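Local structure of putative exported protein (Bordetella pertussis, 2DVZ) at residues V25-G30 and T83-A88; R38-R43 and V265-P270; A113-V118 and N196-M201; A213-T218 and V236-V241. The protein binds glutamate and probably serves as the periplasmic solute receptor of a tripartite tricarboxylate-type uptake system. All blocks are in the same frame, centred on the assembly; numbering follows the deposited sequence.

Interaction 1: V25-G30 and T83-A88. With GLU (glutamic acid), chain G.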
loop_
_atom_site.group_PDB
_atom_site.type_symbol
_atom_site.label_atom_id
_atom_site.label_comp_id
_atom_site.label_asym_id
_atom_site.label_seq_id
_atom_site.Cartn_x
_atom_site.Cartn_y
_atom_site.Cartn_z
ATOM N N VAL A 25 4.344 -11.327 -2.665
ATOM C CA VAL A 25 3.476 -10.162 -2.635
ATOM C C VAL A 25 2.140 -10.566 -1.980
ATOM O O VAL A 25 1.373 -11.361 -2.540
ATOM C CB VAL A 25 3.334 -9.556 -4.079
ATOM C CG1 VAL A 25 2.205 -8.520 -4.179
ATOM C CG2 VAL A 25 4.650 -8.967 -4.491
ATOM N N PRO A 26 1.862 -10.031 -0.776
ATOM C CA PRO A 26 0.679 -10.434 -0.021
ATOM C C PRO A 26 -0.647 -9.857 -0.559
ATOM O O PRO A 26 -1.613 -9.756 0.168
ATOM C CB PRO A 26 1.012 -9.942 1.385
ATOM C CG PRO A 26 1.783 -8.654 1.101
ATOM C CD PRO A 26 2.665 -9.044 -0.039
ATOM N N PHE A 27 -0.699 -9.538 -1.856
ATOM C CA PHE A 27 -1.908 -9.017 -2.482
ATOM C C PHE A 27 -2.038 -9.558 -3.891
ATOM O O PHE A 27 -1.068 -9.992 -4.489
ATOM C CB PHE A 27 -1.897 -7.484 -2.494
ATOM C CG PHE A 27 -2.169 -6.893 -1.170
ATOM C CD1 PHE A 27 -3.485 -6.855 -0.668
ATOM C CD2 PHE A 27 -1.126 -6.415 -0.378
ATOM C CE1 PHE A 27 -3.760 -6.345 0.581
ATOM C CE2 PHE A 27 -1.398 -5.883 0.893
ATOM C CZ PHE A 27 -2.723 -5.849 1.372
ATOM N N ALA A 28 -3.250 -9.495 -4.422
ATOM C CA ALA A 28 -3.563 -9.918 -5.791
ATOM C C ALA A 28 -2.746 -9.129 -6.827
ATOM O O ALA A 28 -2.258 -8.032 -6.533
ATOM C CB ALA A 28 -5.074 -9.722 -6.044
ATOM N N PRO A 29 -2.588 -9.684 -8.035
ATOM C CA PRO A 29 -1.947 -8.972 -9.123
ATOM C C PRO A 29 -2.614 -7.631 -9.445
ATOM O O PRO A 29 -3.861 -7.489 -9.373
ATOM C CB PRO A 29 -2.090 -9.949 -10.320
ATOM C CG PRO A 29 -2.188 -11.254 -9.699
ATOM C CD PRO A 29 -2.985 -11.047 -8.446
ATOM N N GLY A 30 -1.774 -6.647 -9.760
ATOM C CA GLY A 30 -2.266 -5.424 -10.341
ATOM C C GLY A 30 -2.667 -4.407 -9.308
ATOM O O GLY A 30 -3.332 -3.427 -9.641
ATOM N N THR A 83 4.042 -3.891 3.605
ATOM C CA THR A 83 3.000 -2.948 3.244
ATOM C C THR A 83 2.460 -2.469 4.560
ATOM O O THR A 83 2.665 -3.132 5.585
ATOM C CB THR A 83 1.845 -3.620 2.483
ATOM O OG1 THR A 83 1.197 -4.545 3.355
ATOM C CG2 THR A 83 2.327 -4.339 1.215
ATOM N N VAL A 84 1.769 -1.328 4.556
ATOM C CA VAL A 84 1.179 -0.825 5.785
ATOM C C VAL A 84 0.046 -1.747 6.279
ATOM O O VAL A 84 -0.210 -1.825 7.478
ATOM C CB VAL A 84 0.767 0.701 5.695
ATOM C CG1 VAL A 84 0.142 1.154 7.002
ATOM C CG2 VAL A 84 1.983 1.581 5.407
ATOM N N SER A 85 -0.635 -2.430 5.364
ATOM C CA SER A 85 -1.657 -3.393 5.741
ATOM C C SER A 85 -1.022 -4.492 6.598
ATOM O O SER A 85 -1.505 -4.814 7.678
ATOM C CB SER A 85 -2.330 -4.006 4.503
ATOM O OG SER A 85 -3.157 -3.043 3.854
ATOM N N THR A 86 0.089 -5.029 6.118
ATOM C CA THR A 86 0.697 -6.214 6.754
ATOM C C THR A 86 1.552 -5.876 7.983
ATOM O O THR A 86 1.654 -6.677 8.905
ATOM C CB THR A 86 1.457 -7.097 5.727
ATOM O OG1 THR A 86 2.415 -6.300 5.017
ATOM C CG2 THR A 86 0.476 -7.734 4.722
HETATM N N MSE A 87 2.105 -4.674 8.010
HETATM C CA MSE A 87 3.012 -4.268 9.076
HETATM C C MSE A 87 2.310 -3.619 10.268
HETATM O O MSE A 87 2.803 -3.662 11.388
HETATM C CB MSE A 87 4.127 -3.343 8.529
HETATM C CG MSE A 87 5.110 -4.004 7.543
HETATM SE SE MSE A 87 6.154 -5.454 8.392
HETATM C CE MSE A 87 5.015 -7.006 7.908
ATOM N N ALA A 88 1.143 -3.045 10.024
ATOM C CA ALA A 88 0.520 -2.132 10.985
ATOM C C ALA A 88 -0.975 -2.377 11.217
ATOM O O ALA A 88 -1.415 -2.499 12.360
ATOM C CB ALA A 88 0.750 -0.669 10.527
HETATM N N GLU G . -3.658 -2.051 0.565
HETATM C CA GLU G . -2.278 -2.513 0.320
HETATM C C GLU G . -1.254 -1.672 1.065
HETATM O O GLU G . -0.390 -0.981 0.515
HETATM C CB GLU G . -2.001 -2.627 -1.176
HETATM C CG GLU G . -3.160 -3.301 -1.932
HETATM C CD GLU G . -2.736 -4.062 -3.153
HETATM O OE1 GLU G . -1.513 -4.088 -3.406
HETATM O OE2 GLU G . -3.620 -4.668 -3.858
HETATM O OXT GLU G . -1.249 -1.724 2.305
#
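Glutamate lies over one face of the Phe27 ring and is held by its alpha-carboxylate at the start of helix 84-93. The ligand's CG sits 3.7 Å above the centre of that ring, while its CA comes to 3.5 Å from Phe27 CZ, so the aliphatic chain runs flat along the aromatic face. One carboxylate oxygen, GLU OXT, takes two bonds from a single residue: Ser85 OG donates at 2.8 Å and Ser85 N at 3.2 Å, the latter at an N-H...O angle of 148°. The serine hydroxyl is also bonded to Val154 N, which helps to fix its rotation. Ser85 CB then meets the edge of the Phe27 ring, 3.7 Å from CZ, and Thr83 OG1 lies at the same edge, 3.8 Å from CE2. Behind this first shell, Thr83 occupies the N-cap position, and its OG1 is hydrogen-bonded to Thr86 OG1 at 2.7 Å; both hydroxyls stand between their own backbone N and carbonyl carbon. With OG1 so placed, Thr86 sends CG2 crosswise onto the Pro26 ring, 4.0 Å from CG. Thr33, Ser149 and Ser178 supply further bonds to the ligand. The chemistry is that of a periplasmic binding protein's carboxylate site: a helix N-terminus, whose dipole probably stabilises the negative charge, receives the acid group while an aromatic face supports the carbon chain.

Interaction 2: R38-R43 and V265-P270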
loop_
_atom_site.group_PDB
_atom_site.type_symbol
_atom_site.label_atom_id
_atom_site.label_comp_id
_atom_site.label_asym_id
_atom_site.label_seq_id
_atom_site.Cartn_x
_atom_site.Cartn_y
_atom_site.Cartn_z
ATOM N N ARG A 38 7.224 -5.684 -8.746
ATOM C CA ARG A 38 7.753 -6.165 -10.038
ATOM C C ARG A 38 8.742 -5.174 -10.633
ATOM O O ARG A 38 9.788 -5.574 -11.149
ATOM C CB ARG A 38 6.629 -6.510 -11.017
ATOM C CG ARG A 38 5.657 -7.525 -10.458
ATOM C CD ARG A 38 4.673 -8.096 -11.483
ATOM N NE ARG A 38 3.905 -9.194 -10.868
ATOM C CZ ARG A 38 4.116 -10.495 -11.112
ATOM N NH1 ARG A 38 5.074 -10.860 -11.981
ATOM N NH2 ARG A 38 3.376 -11.425 -10.475
ATOM N N LEU A 39 8.442 -3.878 -10.504
ATOM C CA LEU A 39 9.339 -2.853 -11.022
ATOM C C LEU A 39 10.701 -2.933 -10.359
ATOM O O LEU A 39 11.724 -2.979 -11.055
ATOM C CB LEU A 39 8.744 -1.436 -10.847
ATOM C CG LEU A 39 9.632 -0.218 -11.166
ATOM C CD1 LEU A 39 9.783 -0.107 -12.630
ATOM C CD2 LEU A 39 9.037 1.083 -10.571
ATOM N N VAL A 40 10.711 -2.905 -9.021
ATOM C CA VAL A 40 11.978 -2.870 -8.283
ATOM C C VAL A 40 12.774 -4.193 -8.285
ATOM O O VAL A 40 13.979 -4.158 -8.538
ATOM C CB VAL A 40 11.836 -2.294 -6.865
ATOM C CG1 VAL A 40 13.208 -2.223 -6.207
ATOM C CG2 VAL A 40 11.121 -0.888 -6.903
ATOM N N THR A 41 12.119 -5.336 -8.059
ATOM C CA THR A 41 12.809 -6.647 -8.081
ATOM C C THR A 41 13.333 -7.034 -9.481
ATOM O O THR A 41 14.383 -7.661 -9.605
ATOM C CB THR A 41 11.933 -7.816 -7.464
ATOM O OG1 THR A 41 10.738 -8.055 -8.234
ATOM C CG2 THR A 41 11.559 -7.539 -6.000
ATOM N N GLN A 42 12.608 -6.666 -10.536
ATOM C CA GLN A 42 13.112 -6.822 -11.916
ATOM C C GLN A 42 14.494 -6.239 -12.127
ATOM O O GLN A 42 15.343 -6.868 -12.757
ATOM C CB GLN A 42 12.177 -6.156 -12.929
ATOM C CG GLN A 42 11.003 -7.035 -13.317
ATOM C CD GLN A 42 11.481 -8.302 -13.974
ATOM O OE1 GLN A 42 11.650 -9.357 -13.316
ATOM N NE2 GLN A 42 11.753 -8.209 -15.283
ATOM N N ARG A 43 14.683 -5.010 -11.644
ATOM C CA ARG A 43 15.930 -4.301 -11.780
ATOM C C ARG A 43 16.969 -4.773 -10.750
ATOM O O ARG A 43 18.145 -4.839 -11.068
ATOM C CB ARG A 43 15.669 -2.784 -11.717
ATOM C CG ARG A 43 16.887 -1.887 -11.919
ATOM C CD ARG A 43 17.538 -2.072 -13.296
ATOM N NE ARG A 43 18.817 -1.341 -13.407
ATOM C CZ ARG A 43 19.975 -1.731 -12.892
ATOM N NH1 ARG A 43 20.057 -2.859 -12.188
ATOM N NH2 ARG A 43 21.048 -0.979 -13.058
ATOM N N VAL A 265 20.937 0.225 -5.828
ATOM C CA VAL A 265 21.294 0.363 -7.235
ATOM C C VAL A 265 20.051 0.518 -8.105
ATOM O O VAL A 265 19.999 1.409 -8.972
ATOM C CB VAL A 265 22.183 -0.830 -7.772
ATOM C CG1 VAL A 265 22.194 -0.844 -9.301
ATOM C CG2 VAL A 265 23.597 -0.749 -7.214
ATOM N N ALA A 266 19.065 -0.361 -7.880
ATOM C CA ALA A 266 17.819 -0.379 -8.660
ATOM C C ALA A 266 17.047 0.942 -8.604
ATOM O O ALA A 266 16.522 1.412 -9.632
ATOM C CB ALA A 266 16.933 -1.523 -8.187
ATOM N N LEU A 267 16.986 1.521 -7.404
ATOM C CA LEU A 267 16.322 2.810 -7.137
ATOM C C LEU A 267 17.048 4.064 -7.652
ATOM O O LEU A 267 16.461 5.153 -7.649
ATOM C CB LEU A 267 15.963 2.960 -5.646
ATOM C CG LEU A 267 15.008 1.893 -5.094
ATOM C CD1 LEU A 267 15.053 1.828 -3.560
ATOM C CD2 LEU A 267 13.560 2.030 -5.640
ATOM N N LYS A 268 18.308 3.895 -8.089
ATOM C CA LYS A 268 19.030 4.915 -8.841
ATOM C C LYS A 268 18.827 4.747 -10.345
ATOM O O LYS A 268 19.295 5.565 -11.126
ATOM C CB LYS A 268 20.549 4.891 -8.557
ATOM C CG LYS A 268 20.970 4.553 -7.133
ATOM C CD LYS A 268 21.067 5.730 -6.234
ATOM C CE LYS A 268 22.547 6.014 -5.914
ATOM N NZ LYS A 268 22.913 5.533 -4.555
ATOM N N ASP A 269 18.176 3.678 -10.777
ATOM C CA ASP A 269 18.001 3.494 -12.205
ATOM C C ASP A 269 16.961 4.495 -12.733
ATOM O O ASP A 269 15.845 4.583 -12.183
ATOM C CB ASP A 269 17.652 2.052 -12.564
ATOM C CG ASP A 269 17.408 1.870 -14.044
ATOM O OD1 ASP A 269 16.539 2.557 -14.584
ATOM O OD2 ASP A 269 18.081 1.063 -14.692
ATOM N N PRO A 270 17.332 5.262 -13.799
ATOM C CA PRO A 270 16.500 6.407 -14.206
ATOM C C PRO A 270 15.105 5.991 -14.660
ATOM O O PRO A 270 14.167 6.756 -14.487
ATOM C CB PRO A 270 17.303 7.045 -15.366
ATOM C CG PRO A 270 18.740 6.525 -15.186
ATOM C CD PRO A 270 18.535 5.129 -14.658
HETATM O O HOH W 1 20.804 1.947 -13.739
#
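Val265, on the last turns of helix 253-267, puts CG1 beside the guanidinium of Arg43, 3.9 Å from NH2, the two side chains crossing obliquely. Ala266 is the point of closest backbone approach: its small methyl lets helix 32-48 come in until the CA atoms of Arg43 and Ala266 are 5.4 Å apart, with Arg43 CG resting 3.7 Å from Ala266 CB. Leu267 turns CD2 onto Val40 CG2 at 4.0 Å, extending the apolar seam toward the interior. Asp269 then closes the contact with a salt bridge. Arg43 leaves its helix with CG anti to the backbone N and bends at chi2 (61°), which brings NE to 2.8 Å from Asp269 OD2 at an N-H...O angle of 157°. The oxygen lies in the guanidinium plane, yet NE meets it from above the carboxylate plane, and the two planes stand almost perpendicular (87°). A water bridges the same OD2 to Arg43 NH2. The other oxygen, Asp269 OD1, caps the next helix, 270-279, by accepting from Lys271 N and, weakly, from Val272 N. One carboxylate thus divides its work between a helix start and an arginine of another helix, and both partners would be expected to keep it ionised.

Interaction 3: A113-V118 and N196-M201. With GLU (glutamic acid), chain G.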
loop_
_atom_site.group_PDB
_atom_site.type_symbol
_atom_site.label_atom_id
_atom_site.label_comp_id
_atom_site.label_asym_id
_atom_site.label_seq_id
_atom_site.Cartn_x
_atom_site.Cartn_y
_atom_site.Cartn_z
ATOM N N ALA A 113 9.854 2.508 -1.531
ATOM C CA ALA A 113 9.241 3.787 -1.922
ATOM C C ALA A 113 8.190 4.225 -0.947
ATOM O O ALA A 113 7.435 3.417 -0.357
ATOM C CB ALA A 113 8.647 3.703 -3.317
ATOM N N ASN A 114 8.130 5.534 -0.795
ATOM C CA ASN A 114 6.997 6.147 -0.187
ATOM C C ASN A 114 5.916 6.393 -1.236
ATOM O O ASN A 114 6.217 6.779 -2.350
ATOM C CB ASN A 114 7.452 7.405 0.519
ATOM C CG ASN A 114 8.292 7.095 1.725
ATOM O OD1 ASN A 114 7.800 6.563 2.727
ATOM N ND2 ASN A 114 9.556 7.451 1.663
ATOM N N THR A 115 4.654 6.168 -0.876
ATOM C CA THR A 115 3.554 6.095 -1.839
ATOM C C THR A 115 2.299 6.842 -1.389
ATOM O O THR A 115 1.881 6.754 -0.211
ATOM C CB THR A 115 3.230 4.640 -2.155
ATOM O OG1 THR A 115 4.414 4.003 -2.626
ATOM C CG2 THR A 115 2.205 4.515 -3.214
ATOM N N ALA A 116 1.709 7.581 -2.340
ATOM C CA ALA A 116 0.490 8.355 -2.084
ATOM C C ALA A 116 -0.705 7.438 -2.075
ATOM O O ALA A 116 -0.764 6.470 -2.843
ATOM C CB ALA A 116 0.288 9.449 -3.165
ATOM N N ASN A 117 -1.648 7.746 -1.192
ATOM C CA ASN A 117 -2.987 7.187 -1.278
ATOM C C ASN A 117 -3.932 8.177 -1.987
ATOM O O ASN A 117 -3.590 9.357 -2.192
ATOM C CB ASN A 117 -3.505 6.779 0.098
ATOM C CG ASN A 117 -2.868 5.507 0.633
ATOM O OD1 ASN A 117 -3.107 5.128 1.792
ATOM N ND2 ASN A 117 -2.081 4.832 -0.188
ATOM N N VAL A 118 -5.085 7.679 -2.406
ATOM C CA VAL A 118 -6.002 8.448 -3.242
ATOM C C VAL A 118 -7.421 8.030 -2.949
ATOM O O VAL A 118 -7.666 6.849 -2.759
ATOM C CB VAL A 118 -5.691 8.283 -4.770
ATOM C CG1 VAL A 118 -5.870 6.789 -5.296
ATOM C CG2 VAL A 118 -6.447 9.350 -5.626
ATOM N N ASN A 196 -4.145 2.997 -2.996
ATOM C CA ASN A 196 -2.793 3.476 -3.072
ATOM C C ASN A 196 -2.701 3.914 -4.505
ATOM O O ASN A 196 -3.201 3.246 -5.403
ATOM C CB ASN A 196 -1.761 2.358 -2.769
ATOM C CG ASN A 196 -2.231 1.363 -1.648
ATOM O OD1 ASN A 196 -2.487 0.191 -1.933
ATOM N ND2 ASN A 196 -2.341 1.831 -0.416
ATOM N N LEU A 197 -2.060 5.051 -4.724
ATOM C CA LEU A 197 -2.118 5.734 -6.019
ATOM C C LEU A 197 -1.655 4.921 -7.253
ATOM O O LEU A 197 -2.359 4.921 -8.256
ATOM C CB LEU A 197 -1.502 7.157 -5.905
ATOM C CG LEU A 197 -1.587 8.149 -7.093
ATOM C CD1 LEU A 197 -3.014 8.222 -7.788
ATOM C CD2 LEU A 197 -1.083 9.514 -6.644
ATOM N N PRO A 198 -0.496 4.224 -7.195
ATOM C CA PRO A 198 -0.031 3.509 -8.401
ATOM C C PRO A 198 -1.027 2.631 -9.194
ATOM O O PRO A 198 -0.928 2.611 -10.425
ATOM C CB PRO A 198 1.170 2.698 -7.893
ATOM C CG PRO A 198 1.669 3.531 -6.762
ATOM C CD PRO A 198 0.478 4.085 -6.092
ATOM N N SER A 199 -1.922 1.891 -8.529
ATOM C CA SER A 199 -2.879 1.012 -9.240
ATOM C C SER A 199 -4.051 1.775 -9.863
ATOM O O SER A 199 -4.630 1.335 -10.868
ATOM C CB SER A 199 -3.424 -0.128 -8.345
ATOM O OG SER A 199 -3.589 0.300 -7.010
ATOM N N SER A 200 -4.415 2.903 -9.258
ATOM C CA SER A 200 -5.465 3.727 -9.794
ATOM C C SER A 200 -4.907 4.697 -10.824
ATOM O O SER A 200 -5.641 5.167 -11.667
ATOM C CB SER A 200 -6.156 4.485 -8.648
ATOM O OG SER A 200 -6.992 3.610 -7.878
HETATM N N MSE A 201 -3.615 5.009 -10.746
HETATM C CA MSE A 201 -2.991 5.997 -11.649
HETATM C C MSE A 201 -3.289 5.869 -13.144
HETATM O O MSE A 201 -3.655 6.882 -13.739
HETATM C CB MSE A 201 -1.477 6.185 -11.407
HETATM C CG MSE A 201 -0.869 7.331 -12.253
HETATM SE SE MSE A 201 -1.602 9.140 -11.714
HETATM C CE MSE A 201 -0.325 9.599 -10.298
HETATM N N GLU G . -3.658 -2.051 0.565
HETATM C CA GLU G . -2.278 -2.513 0.320
HETATM C C GLU G . -1.254 -1.672 1.065
HETATM O O GLU G . -0.390 -0.981 0.515
HETATM C CB GLU G . -2.001 -2.627 -1.176
HETATM C CG GLU G . -3.160 -3.301 -1.932
HETATM C CD GLU G . -2.736 -4.062 -3.153
HETATM O OE1 GLU G . -1.513 -4.088 -3.406
HETATM O OE2 GLU G . -3.620 -4.668 -3.858
HETATM O OXT GLU G . -1.249 -1.724 2.305
#
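The amides of Asn117 and Asn196 run alongside each other in the same direction, with their planes 48° apart. Asn117 ND2 comes to 3.3 Å from Asn196 CA, and the Asn196 amide borders the bound glutamate, as part of its binding site. Asn117 ND2 also makes a weak hydrogen bond back to the carbonyl of the preceding residue, Ala116 O. That carbonyl is gripped more firmly from across the contact: Leu197 N donates to Ala116 O at 2.7 Å, nearly straight at 167° and in the carbonyl plane. Strands 106-121 and 192-196 run antiparallel here, Asn117 and Asn196 forming a non-hydrogen-bonded pair with CA atoms 4.1 Å apart, and the chain turns directly from the second strand into helix 197-205, so the bond from Leu197 ties the start of the helix region to strand 106-121. Leu197, its CG anti to the backbone N (chi1 -173°), divides its methyls between two residues: CD2 meets Ala116 CB at 3.7 Å, whereas CD1 lies 4.0 Å from Val118 CB, the two side chains crossing at about a right angle. Thr115 presses CG2 against Pro198 CD at 3.4 Å, a carbon pair shorter than normal packing, while its hydroxyl is hydrogen-bonded to Ser281 OG.

Interaction 4: A213-T218 and V236-V241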
loop_
_atom_site.group_PDB
_atom_site.type_symbol
_atom_site.label_atom_id
_atom_site.label_comp_id
_atom_site.label_asym_id
_atom_site.label_seq_id
_atom_site.Cartn_x
_atom_site.Cartn_y
_atom_site.Cartn_z
ATOM N N ALA A 213 -8.906 13.476 -3.937
ATOM C CA ALA A 213 -7.790 13.930 -3.097
ATOM C C ALA A 213 -6.714 12.852 -3.082
ATOM O O ALA A 213 -7.001 11.695 -3.322
ATOM C CB ALA A 213 -8.259 14.214 -1.677
ATOM N N ILE A 214 -5.475 13.234 -2.810
ATOM C CA ILE A 214 -4.367 12.286 -2.661
ATOM C C ILE A 214 -3.805 12.491 -1.261
ATOM O O ILE A 214 -3.924 13.602 -0.703
ATOM C CB ILE A 214 -3.215 12.439 -3.742
ATOM C CG1 ILE A 214 -2.608 13.851 -3.747
ATOM C CG2 ILE A 214 -3.680 12.031 -5.129
ATOM C CD1 ILE A 214 -1.264 13.934 -4.500
ATOM N N ALA A 215 -3.250 11.430 -0.677
ATOM C CA ALA A 215 -2.517 11.570 0.593
ATOM C C ALA A 215 -0.988 11.672 0.324
ATOM O O ALA A 215 -0.341 10.723 -0.070
ATOM C CB ALA A 215 -2.872 10.459 1.584
ATOM N N TRP A 216 -0.449 12.865 0.491
ATOM C CA TRP A 216 0.895 13.196 0.034
ATOM C C TRP A 216 1.224 14.586 0.579
ATOM O O TRP A 216 0.313 15.364 0.895
ATOM C CB TRP A 216 0.947 13.168 -1.494
ATOM C CG TRP A 216 2.304 12.965 -2.089
ATOM C CD1 TRP A 216 2.979 13.829 -2.932
ATOM C CD2 TRP A 216 3.169 11.819 -1.919
ATOM N NE1 TRP A 216 4.193 13.290 -3.298
ATOM C CE2 TRP A 216 4.337 12.061 -2.691
ATOM C CE3 TRP A 216 3.069 10.625 -1.200
ATOM C CZ2 TRP A 216 5.398 11.143 -2.751
ATOM C CZ3 TRP A 216 4.121 9.726 -1.234
ATOM C CH2 TRP A 216 5.269 9.982 -2.018
ATOM N N PRO A 217 2.521 14.893 0.753
ATOM C CA PRO A 217 2.841 16.253 1.220
ATOM C C PRO A 217 2.441 17.359 0.263
ATOM O O PRO A 217 2.122 18.435 0.692
ATOM C CB PRO A 217 4.386 16.218 1.424
ATOM C CG PRO A 217 4.725 14.770 1.564
ATOM C CD PRO A 217 3.727 14.049 0.654
ATOM N N THR A 218 2.460 17.106 -1.024
ATOM C CA THR A 218 2.119 18.121 -1.972
ATOM C C THR A 218 1.286 17.489 -3.079
ATOM O O THR A 218 1.130 16.256 -3.114
ATOM C CB THR A 218 3.395 18.826 -2.599
ATOM O OG1 THR A 218 4.087 17.932 -3.472
ATOM C CG2 THR A 218 4.361 19.339 -1.523
ATOM N N VAL A 236 -5.511 15.392 8.894
ATOM C CA VAL A 236 -5.381 14.099 9.610
ATOM C C VAL A 236 -5.397 12.955 8.612
ATOM O O VAL A 236 -4.825 11.898 8.867
ATOM C CB VAL A 236 -6.503 13.872 10.743
ATOM C CG1 VAL A 236 -7.852 13.461 10.148
ATOM C CG2 VAL A 236 -6.097 12.784 11.759
ATOM N N LEU A 237 -6.042 13.184 7.470
ATOM C CA LEU A 237 -6.183 12.140 6.459
ATOM C C LEU A 237 -4.998 12.094 5.495
ATOM O O LEU A 237 -4.889 11.191 4.701
ATOM C CB LEU A 237 -7.514 12.314 5.715
ATOM C CG LEU A 237 -8.819 12.227 6.539
ATOM C CD1 LEU A 237 -10.038 12.422 5.613
ATOM C CD2 LEU A 237 -8.986 10.917 7.376
ATOM N N ASN A 238 -4.087 13.057 5.601
ATOM C CA ASN A 238 -3.017 13.194 4.636
ATOM C C ASN A 238 -1.796 12.308 4.924
ATOM O O ASN A 238 -0.659 12.779 4.928
ATOM C CB ASN A 238 -2.631 14.680 4.534
ATOM C CG ASN A 238 -1.955 15.015 3.237
ATOM O OD1 ASN A 238 -2.204 14.368 2.195
ATOM N ND2 ASN A 238 -1.080 16.038 3.274
ATOM N N GLN A 239 -2.050 11.011 5.121
ATOM C CA GLN A 239 -1.027 10.001 5.457
ATOM C C GLN A 239 -0.694 9.071 4.278
ATOM O O GLN A 239 -1.520 8.283 3.832
ATOM C CB GLN A 239 -1.465 9.170 6.665
ATOM C CG GLN A 239 -1.659 9.992 7.925
ATOM C CD GLN A 239 -0.327 10.425 8.611
ATOM O OE1 GLN A 239 0.799 10.129 8.124
ATOM N NE2 GLN A 239 -0.467 11.160 9.743
ATOM N N PRO A 240 0.516 9.176 3.740
ATOM C CA PRO A 240 0.884 8.185 2.733
ATOM C C PRO A 240 1.263 6.827 3.328
ATOM O O PRO A 240 1.293 6.641 4.559
ATOM C CB PRO A 240 2.082 8.817 2.047
ATOM C CG PRO A 240 2.612 9.849 3.017
ATOM C CD PRO A 240 1.550 10.200 3.970
ATOM N N VAL A 241 1.547 5.895 2.431
ATOM C CA VAL A 241 2.031 4.561 2.784
ATOM C C VAL A 241 3.454 4.357 2.195
ATOM O O VAL A 241 4.142 5.341 1.829
ATOM C CB VAL A 241 1.011 3.459 2.342
ATOM C CG1 VAL A 241 -0.310 3.670 3.031
ATOM C CG2 VAL A 241 0.847 3.368 0.804
#
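Asn238 sets its amide against the backbone of Trp216 and grips both polar atoms of that one residue. Its CG is anti to the backbone N, which carries the amide across to Trp216. There Trp216 N donates to Asn238 OD1 at 2.9 Å, and Asn238 ND2 donates back to Trp216 O at 2.8 Å. Neither bond lies in its acceptor's carbonyl plane: in each the donor stands above it, by 41° and 43°, and the second is further bent, with an N-H...O angle of 136°. The asparagine is itself the centre of an inverse gamma turn, a tight bend in the chain. Pro240 crosses Trp216 at about a right angle and sets CB at the edge of the indole, near its plane, 3.8 Å from CE3. Pro217, next in the chain after the tryptophan, puts CD 3.2 Å above one face of the indole, toward the rim. The methyl of Ala215 points toward the other segment and lies 3.4 Å from Gln239 O. Beyond the two segments, Trp216 also touches Ala116 of strand 106-121. Using both its acceptor and its donor, the amide of Asn238 imitates a peptide group, satisfying backbone polar atoms of Trp216 and tying in the chain that leads to strand 241-248.

Interactions 1 and 3 both touch glutamate, their centres about 13 Å apart. Interaction 4 adjoins interaction 3, with about 10 Å between centres, because strand 106-121 lies beside strands 210-215 and 241-248 in the mixed sheet. Interaction 2 joins helices 32-48 and 253-267, its centre about 19 Å from that of interaction 1 and about 25 Å from that of interaction 4. Along the chain 1, 3 and 4 follow in series; interaction 2 alternates with 1 and encloses 3 and 4 in its long loop. Residues far apart in sequence thus build the glutamate site and its neighbouring sheet.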